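PDB 4U9B: NO-binding heme-dependent sensor protein from Shewanella oneidensis, which binds heme and, with nitric oxide bound at the ferrous iron in this structure, probably acts as a gas sensor in signalling. Local coordinates for residues V35-A39 with K40-E44; R80-D83 with V84-F88. All blocks are in the same frame, centred on the assembly; numbering follows the deposited sequence.

Interaction 1: residues V35-A39 with K40-E44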
ATOM      1  N   VAL A  35      12.867 -15.291   7.018  1.00 30.85           N
ATOM      2  CA  VAL A  35      12.120 -14.625   8.076  1.00 31.04           C
ATOM      3  C   VAL A  35      12.140 -13.133   7.775  1.00 29.23           C
ATOM      4  O   VAL A  35      13.204 -12.556   7.563  1.00 33.06           O
ATOM      5  CB  VAL A  35      12.713 -14.892   9.473  1.00 36.45           C
ATOM      6  CG1 VAL A  35      11.927 -14.142  10.545  1.00 38.60           C
ATOM      7  CG2 VAL A  35      12.728 -16.384   9.767  1.00 38.88           C
ATOM      8  N   TYR A  36      10.967 -12.513   7.744  1.00 29.70           N
ATOM      9  CA  TYR A  36      10.877 -11.103   7.389  1.00 25.94           C
ATOM     10  C   TYR A  36      11.034 -10.200   8.608  1.00 26.83           C
ATOM     11  O   TYR A  36      10.136 -10.080   9.439  1.00 30.20           O
ATOM     12  CB  TYR A  36       9.557 -10.827   6.670  1.00 22.97           C
ATOM     13  CG  TYR A  36       9.513 -11.454   5.294  1.00 23.96           C
ATOM     14  CD1 TYR A  36      10.351 -11.003   4.282  1.00 23.60           C
ATOM     15  CD2 TYR A  36       8.649 -12.501   5.008  1.00 25.55           C
ATOM     16  CE1 TYR A  36      10.324 -11.572   3.023  1.00 26.08           C
ATOM     17  CE2 TYR A  36       8.617 -13.077   3.751  1.00 25.36           C
ATOM     18  CZ  TYR A  36       9.457 -12.609   2.764  1.00 26.11           C
ATOM     19  OH  TYR A  36       9.434 -13.177   1.512  1.00 26.73           O
ATOM     20  N   VAL A  37      12.206  -9.581   8.698  1.00 24.32           N
ATOM     21  CA  VAL A  37      12.516  -8.602   9.733  1.00 25.07           C
ATOM     22  C   VAL A  37      12.013  -7.234   9.290  1.00 24.32           C
ATOM     23  O   VAL A  37      12.378  -6.759   8.215  1.00 23.78           O
ATOM     24  CB  VAL A  37      14.034  -8.544  10.004  1.00 29.66           C
ATOM     25  CG1 VAL A  37      14.380  -7.420  10.973  1.00 32.06           C
ATOM     26  CG2 VAL A  37      14.529  -9.885  10.532  1.00 32.70           C
ATOM     27  N   SER A  38      11.192  -6.606  10.128  1.00 25.48           N
ATOM     28  CA  SER A  38      10.503  -5.360   9.781  1.00 27.32           C
ATOM     29  C   SER A  38      11.394  -4.315   9.111  1.00 26.48           C
ATOM     30  O   SER A  38      11.011  -3.711   8.107  1.00 26.02           O
ATOM     31  CB  SER A  38       9.876  -4.748  11.035  1.00 30.70           C
ATOM     32  OG  SER A  38      10.872  -4.291  11.939  1.00 38.10           O
ATOM     33  N   ALA A  39      12.585  -4.114   9.667  1.00 24.87           N
ATOM     34  CA  ALA A  39      13.457  -3.020   9.252  1.00 25.50           C
ATOM     35  C   ALA A  39      14.302  -3.350   8.024  1.00 26.44           C
ATOM     36  O   ALA A  39      14.875  -2.451   7.410  1.00 27.22           O
ATOM     37  CB  ALA A  39      14.370  -2.627  10.411  1.00 25.27           C
ATOM     38  N   LYS A  40      14.374  -4.630   7.668  1.00 25.28           N
ATOM     39  CA  LYS A  40      15.248  -5.095   6.594  0.51 24.24           C
ATOM     40  C   LYS A  40      14.568  -5.021   5.230  1.00 25.39           C
ATOM     41  O   LYS A  40      13.351  -5.176   5.122  1.00 25.17           O
ATOM     42  CB  LYS A  40      15.700  -6.532   6.879  0.51 25.83           C
ATOM     43  CG  LYS A  40      16.686  -7.107   5.868  0.51 30.16           C
ATOM     44  CD  LYS A  40      17.464  -8.279   6.459  0.51 35.80           C
ATOM     45  CE  LYS A  40      18.542  -8.781   5.508  0.51 37.52           C
ATOM     46  NZ  LYS A  40      18.133 -10.014   4.784  0.51 39.63           N
ATOM     47  N   SER A  41      15.369  -4.794   4.195  1.00 23.73           N
ATOM     48  CA  SER A  41      14.880  -4.760   2.822  1.00 23.65           C
ATOM     49  C   SER A  41      14.951  -6.145   2.194  1.00 24.33           C
ATOM     50  O   SER A  41      15.932  -6.869   2.371  1.00 24.53           O
ATOM     51  CB  SER A  41      15.688  -3.766   1.992  1.00 27.08           C
ATOM     52  OG  SER A  41      15.475  -2.439   2.442  1.00 27.83           O
ATOM     53  N   TYR A  42      13.899  -6.501   1.465  1.00 23.50           N
ATOM     54  CA  TYR A  42      13.825  -7.771   0.758  1.00 24.66           C
ATOM     55  C   TYR A  42      13.431  -7.537  -0.695  1.00 23.94           C
ATOM     56  O   TYR A  42      12.872  -6.492  -1.036  1.00 22.39           O
ATOM     57  CB  TYR A  42      12.823  -8.702   1.441  1.00 22.38           C
ATOM     58  CG  TYR A  42      13.181  -9.011   2.874  1.00 23.77           C
ATOM     59  CD1 TYR A  42      14.003 -10.086   3.181  1.00 24.66           C
ATOM     60  CD2 TYR A  42      12.711  -8.222   3.918  1.00 24.62           C
ATOM     61  CE1 TYR A  42      14.343 -10.373   4.482  1.00 25.93           C
ATOM     62  CE2 TYR A  42      13.048  -8.504   5.231  1.00 25.31           C
ATOM     63  CZ  TYR A  42      13.864  -9.582   5.506  1.00 27.01           C
ATOM     64  OH  TYR A  42      14.212  -9.876   6.806  1.00 27.59           O
ATOM     65  N   ALA A  43      13.740  -8.510  -1.547  1.00 25.00           N
ATOM     66  CA  ALA A  43      13.392  -8.432  -2.957  1.00 23.39           C
ATOM     67  C   ALA A  43      11.883  -8.288  -3.126  1.00 24.35           C
ATOM     68  O   ALA A  43      11.107  -9.097  -2.612  1.00 24.36           O
ATOM     69  CB  ALA A  43      13.892  -9.660  -3.692  1.00 23.82           C
ATOM     70  N   GLU A  44      11.470  -7.255  -3.849  1.00 22.23           N
ATOM     71  CA  GLU A  44      10.050  -7.013  -4.067  1.00 21.55           C
ATOM     72  C   GLU A  44       9.426  -8.178  -4.830  1.00 21.54           C
ATOM     73  O   GLU A  44       8.217  -8.402  -4.748  1.00 21.62           O
ATOM     74  CB  GLU A  44       9.836  -5.702  -4.821  1.00 25.02           C
ATOM     75  CG  GLU A  44      10.409  -5.693  -6.224  1.00 29.15           C
ATOM     76  CD  GLU A  44      10.575  -4.291  -6.771  1.00 31.99           C
ATOM     77  OE1 GLU A  44      11.200  -3.455  -6.084  1.00 33.66           O
ATOM     78  OE2 GLU A  44      10.076  -4.024  -7.884  1.00 31.99           O
TER
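A type I beta turn from Val37 to Lys40 reverses the loop that leads from helix 19-29 to helix 44-58, and the side chain of Tyr42 reaches back across it. The turn itself is closed by Lys40 N, which donates to Val37 O over 3.0 Å. A second bond holds the first residue of the turn: Val37 N points almost straight at Tyr42 OH, 2.8 Å away with an N-H...O angle of 170°, giving the backbone N-H of Val37 a side-chain acceptor. Val35 O is also close to Tyr42 OH, at 3.0 Å. Because Tyr42 CG stands opposite its own carbonyl carbon (chi1 -60°), the ring extends along the preceding residues, with Val37 O at its edge and in its plane. Tyr36 meets one face of this ring in a T-shaped stack, the planes at 81° and the centroids 4.9 Å apart. The leading atom is Tyr36 CD1, which stands 3.6 Å above the Tyr42 ring plane and over its centre. The far end of Tyr36 is fixed elsewhere: its OH is hydrogen-bonded to Glu46, and its ring stacks with Phe6 of helix 3-17. A phenylalanine in place of Tyr42 could keep the edge-to-face stack but would probably leave Val37 N without its acceptor and the start of the turn less firmly tied to the residues after it. At and just after the turn, Ala39 O and Ser41 OG both accept from Lys2 NZ, Lys2 being a heme-binding residue. The type I turn and the T-shaped tyrosine pair thus both lie in the loop joining helix 19-29 to helix 44-58, in the helical part of the H-NOX fold.

Interaction 2: residues R80-D83 with V84-F88. With HEM (protoporphyrin IX containing Fe), chain B.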
ATOM      1  N   ARG A  80       1.550   0.165  13.655  1.00 29.13           N
ATOM      2  CA  ARG A  80       2.977   0.070  13.940  1.00 28.76           C
ATOM      3  C   ARG A  80       3.642   1.446  14.015  1.00 27.64           C
ATOM      4  O   ARG A  80       4.704   1.592  14.620  1.00 28.86           O
ATOM      5  CB  ARG A  80       3.667  -0.795  12.879  1.00 30.23           C
ATOM      6  CG  ARG A  80       3.282  -2.274  12.937  1.00 28.71           C
ATOM      7  CD  ARG A  80       3.660  -2.998  11.650  1.00 29.95           C
ATOM      8  NE  ARG A  80       3.484  -4.449  11.735  1.00 32.84           N
ATOM      9  CZ  ARG A  80       2.312  -5.075  11.659  1.00 34.94           C
ATOM     10  NH1 ARG A  80       1.188  -4.385  11.516  1.00 32.25           N
ATOM     11  NH2 ARG A  80       2.262  -6.398  11.737  1.00 34.65           N
ATOM     12  N   HIS A  81       3.015   2.450  13.405  1.00 25.73           N
ATOM     13  CA  HIS A  81       3.556   3.809  13.401  1.00 26.57           C
ATOM     14  C   HIS A  81       2.485   4.827  13.776  1.00 30.00           C
ATOM     15  O   HIS A  81       2.196   5.747  13.012  1.00 31.06           O
ATOM     16  CB  HIS A  81       4.144   4.147  12.028  1.00 26.36           C
ATOM     17  CG  HIS A  81       5.288   3.267  11.630  1.00 26.56           C
ATOM     18  ND1 HIS A  81       6.494   3.269  12.295  1.00 26.81           N
ATOM     19  CD2 HIS A  81       5.406   2.353  10.636  1.00 24.83           C
ATOM     20  CE1 HIS A  81       7.308   2.393  11.728  1.00 23.65           C
ATOM     21  NE2 HIS A  81       6.672   1.827  10.721  1.00 23.37           N
ATOM     22  N   THR A  82       1.909   4.665  14.962  1.00 32.65           N
ATOM     23  CA  THR A  82       0.796   5.505  15.392  1.00 37.62           C
ATOM     24  C   THR A  82       1.188   6.980  15.469  1.00 38.60           C
ATOM     25  O   THR A  82       0.380   7.854  15.156  1.00 41.85           O
ATOM     26  CB  THR A  82       0.258   5.061  16.763  1.00 41.63           C
ATOM     27  OG1 THR A  82       1.292   5.183  17.749  1.00 42.92           O
ATOM     28  CG2 THR A  82      -0.223   3.618  16.708  1.00 43.98           C
ATOM     29  N   ASP A  83       2.425   7.251  15.877  1.00 39.63           N
ATOM     30  CA  ASP A  83       2.914   8.626  15.994  1.00 44.68           C
ATOM     31  C   ASP A  83       2.824   9.369  14.666  1.00 45.19           C
ATOM     32  O   ASP A  83       2.523  10.562  14.632  1.00 46.93           O
ATOM     33  CB  ASP A  83       4.365   8.646  16.492  1.00 46.89           C
ATOM     34  CG  ASP A  83       4.470   8.697  18.009  1.00 49.09           C
ATOM     35  OD1 ASP A  83       3.486   8.358  18.698  1.00 48.30           O
ATOM     36  OD2 ASP A  83       5.549   9.078  18.510  1.00 51.63           O
ATOM     37  N   VAL A  84       3.087   8.663  13.573  1.00 42.28           N
ATOM     38  CA  VAL A  84       3.060   9.272  12.249  1.00 40.72           C
ATOM     39  C   VAL A  84       1.633   9.631  11.845  1.00 39.56           C
ATOM     40  O   VAL A  84       1.362  10.758  11.429  1.00 39.59           O
ATOM     41  CB  VAL A  84       3.677   8.335  11.190  1.00 40.97           C
ATOM     42  CG1 VAL A  84       3.544   8.930   9.789  1.00 41.01           C
ATOM     43  CG2 VAL A  84       5.140   8.069  11.515  1.00 38.70           C
ATOM     44  N   VAL A  85       0.724   8.671  11.970  1.00 38.83           N
ATOM     45  CA  VAL A  85      -0.658   8.875  11.555  1.00 40.08           C
ATOM     46  C   VAL A  85      -1.357   9.897  12.451  1.00 41.76           C
ATOM     47  O   VAL A  85      -2.193  10.667  11.980  1.00 42.09           O
ATOM     48  CB  VAL A  85      -1.445   7.550  11.567  1.00 40.15           C
ATOM     49  CG1 VAL A  85      -2.893   7.771  11.140  1.00 43.36           C
ATOM     50  CG2 VAL A  85      -0.784   6.540  10.644  1.00 40.23           C
ATOM     51  N   ASP A  86      -1.008   9.907  13.736  1.00 43.26           N
ATOM     52  CA  ASP A  86      -1.606  10.841  14.693  1.00 46.58           C
ATOM     53  C   ASP A  86      -1.330  12.302  14.339  1.00 43.71           C
ATOM     54  O   ASP A  86      -1.963  13.208  14.882  1.00 42.80           O
ATOM     55  CB  ASP A  86      -1.092  10.563  16.110  1.00 50.59           C
ATOM     56  CG  ASP A  86      -1.685   9.302  16.719  1.00 54.96           C
ATOM     57  OD1 ASP A  86      -2.681   8.777  16.178  1.00 58.05           O
ATOM     58  OD2 ASP A  86      -1.153   8.842  17.752  1.00 55.31           O
ATOM     59  N   LYS A  87      -0.382  12.534  13.439  1.00 43.54           N
ATOM     60  CA  LYS A  87      -0.049  13.890  13.016  1.00 46.46           C
ATOM     61  C   LYS A  87      -1.168  14.551  12.213  1.00 44.82           C
ATOM     62  O   LYS A  87      -1.155  15.767  12.014  1.00 44.75           O
ATOM     63  CB  LYS A  87       1.229  13.888  12.178  1.00 49.65           C
ATOM     64  CG  LYS A  87       2.498  13.616  12.961  1.00 51.96           C
ATOM     65  CD  LYS A  87       3.714  13.757  12.067  1.00 53.56           C
ATOM     66  CE  LYS A  87       4.989  13.914  12.870  1.00 58.29           C
ATOM     67  NZ  LYS A  87       6.114  14.340  11.997  1.00 59.30           N
ATOM     68  N   PHE A  88      -2.130  13.753  11.757  1.00 43.64           N
ATOM     69  CA  PHE A  88      -3.164  14.229  10.839  1.00 42.48           C
ATOM     70  C   PHE A  88      -4.550  14.224  11.470  1.00 44.33           C
ATOM     71  O   PHE A  88      -4.975  13.227  12.055  1.00 45.42           O
ATOM     72  CB  PHE A  88      -3.162  13.377   9.573  1.00 40.03           C
ATOM     73  CG  PHE A  88      -1.836  13.349   8.877  1.00 38.90           C
ATOM     74  CD1 PHE A  88      -1.393  14.451   8.166  1.00 37.78           C
ATOM     75  CD2 PHE A  88      -1.026  12.228   8.944  1.00 39.84           C
ATOM     76  CE1 PHE A  88      -0.171  14.435   7.528  1.00 39.73           C
ATOM     77  CE2 PHE A  88       0.199  12.205   8.306  1.00 40.54           C
ATOM     78  CZ  PHE A  88       0.626  13.310   7.597  1.00 40.41           C
TER
HETATM   79  CHA HEM B 201       5.226   1.780   0.746  1.00 18.94           C
HETATM   80  CHB HEM B 201       1.527   4.574  -0.645  1.00 17.84           C
HETATM   81  CHC HEM B 201       0.577   5.687   3.954  1.00 22.34           C
HETATM   82  CHD HEM B 201       4.919   3.898   5.165  1.00 19.74           C
HETATM   83  C1A HEM B 201       4.190   2.297   0.009  1.00 16.36           C
HETATM   84  C2A HEM B 201       3.707   1.797  -1.263  1.00 17.66           C
HETATM   85  C3A HEM B 201       2.684   2.573  -1.637  1.00 19.07           C
HETATM   86  C4A HEM B 201       2.484   3.585  -0.624  1.00 16.69           C
HETATM   87  CMA HEM B 201       1.840   2.438  -2.916  1.00 18.26           C
HETATM   88  CAA HEM B 201       4.270   0.588  -2.045  1.00 20.86           C
HETATM   89  CBA HEM B 201       5.657   0.899  -2.613  1.00 20.90           C
HETATM   90  CGA HEM B 201       5.609   1.564  -3.971  1.00 20.79           C
HETATM   91  O1A HEM B 201       6.704   1.836  -4.538  1.00 18.80           O
HETATM   92  O2A HEM B 201       4.500   1.828  -4.506  1.00 20.05           O
HETATM   93  C1B HEM B 201       0.905   5.077   0.471  1.00 19.64           C
HETATM   94  C2B HEM B 201      -0.350   5.794   0.491  1.00 17.62           C
HETATM   95  C3B HEM B 201      -0.613   6.119   1.771  1.00 20.65           C
HETATM   96  C4B HEM B 201       0.465   5.588   2.586  1.00 21.45           C
HETATM   97  CMB HEM B 201      -1.145   6.105  -0.797  1.00 17.93           C
HETATM   98  CAB HEM B 201      -1.818   6.871   2.387  1.00 22.02           C
HETATM   99  CBB HEM B 201      -2.998   7.009   1.775  1.00 25.41           C
HETATM  100  C1C HEM B 201       1.678   5.304   4.694  1.00 23.21           C
HETATM  101  C2C HEM B 201       1.831   5.468   6.122  1.00 23.38           C
HETATM  102  C3C HEM B 201       3.028   4.992   6.483  1.00 21.14           C
HETATM  103  C4C HEM B 201       3.680   4.491   5.279  1.00 21.92           C
HETATM  104  CMC HEM B 201       0.771   6.101   7.047  1.00 25.31           C
HETATM  105  CAC HEM B 201       3.541   4.991   7.947  1.00 24.26           C
HETATM  106  CBC HEM B 201       4.814   4.755   8.281  1.00 34.22           C
HETATM  107  C1D HEM B 201       5.343   3.090   4.133  1.00 20.11           C
HETATM  108  C2D HEM B 201       6.444   2.161   4.228  1.00 20.12           C
HETATM  109  C3D HEM B 201       6.540   1.503   2.854  1.00 18.80           C
HETATM  110  C4D HEM B 201       5.492   2.097   2.059  1.00 18.66           C
HETATM  111  CMD HEM B 201       7.329   1.880   5.458  1.00 21.15           C
HETATM  112  CAD HEM B 201       7.539   0.425   2.402  1.00 19.68           C
HETATM  113  CBD HEM B 201       8.790   1.076   1.818  1.00 20.18           C
HETATM  114  CGD HEM B 201       9.738  -0.008   1.380  1.00 20.63           C
HETATM  115  O1D HEM B 201       9.264  -1.152   1.173  1.00 22.04           O
HETATM  116  O2D HEM B 201      10.961   0.264   1.234  1.00 21.26           O
HETATM  117  NA  HEM B 201       3.414   3.386   0.374  1.00 17.74           N
HETATM  118  NB  HEM B 201       1.373   4.965   1.759  1.00 20.43           N
HETATM  119  NC  HEM B 201       2.827   4.705   4.212  1.00 21.71           N
HETATM  120  ND  HEM B 201       4.809   3.025   2.845  1.00 19.89           N
HETATM  121 FE   HEM B 201       3.223   4.183   2.250  1.00 20.95          FE
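The imidazole of His81 has Arg80 CB over one face, 4.2 Å above the plane and displaced toward the rim, while a vinyl carbon of the heme, CBC, approaches the ring obliquely. That vinyl group comes within 3.4 Å of His81 CD2, an apolar contact at the periphery of the porphyrin. With CG set opposite the carbonyl carbon (chi1 -62°), the ring leads away from the following turn; its NE2 is hydrogen-bonded to Tyr110 OH, and the two rings meet at about 70°. The Phe88 ring has Lys87 CB over one face, likewise toward the rim, and packs on Val101 of helix 98-109.

Between these rings the chain makes the short helix 82-85, with His81 at its N-cap position immediately after the end of helix 62-80. Here the backbone carbonyl of His81 faces two donors, Val84 N at 3.1 Å and Val85 N at 3.4 Å, both weak bonds. The next link is firmer: Asp86 N donates to Thr82 O over 2.9 Å. The carboxylate of Asp86 curls back over the same oxygen, but both parties are acceptors and no bond forms. Val84 CG2 rests 4.1 Å from His81 CB, and Val84 also packs against Ile102 and Glu105 of helix 98-109. From the next residue, Val85 CG2 touches the heme methyl CMC at 3.9 Å. Lys87 CG lies against Asp83 O, and the NZ of this lysine forms a salt bridge with Glu105.

From the N terminus, interaction 1 comes first: residues 35-44 close a turn in the loop between helix 19-29 and helix 44-58. The chain then runs through helices 44-58 and 62-80 before interaction 2 forms at residues 80-88, round the short helix 82-85. The two contacts are therefore in series, neither nesting nor crossing. The centres of interaction 1 and interaction 2 are about 22 Å apart. The nearest atoms of interaction 1 and interaction 2 are about 6 Å apart and do not touch. Helix 3-17 links them indirectly, packing against Tyr36 in the first and against Arg80 and His81 in the second. Interaction 1 meets the heme-binding Lys2, whereas interaction 2 contacts the heme itself and helix 98-109.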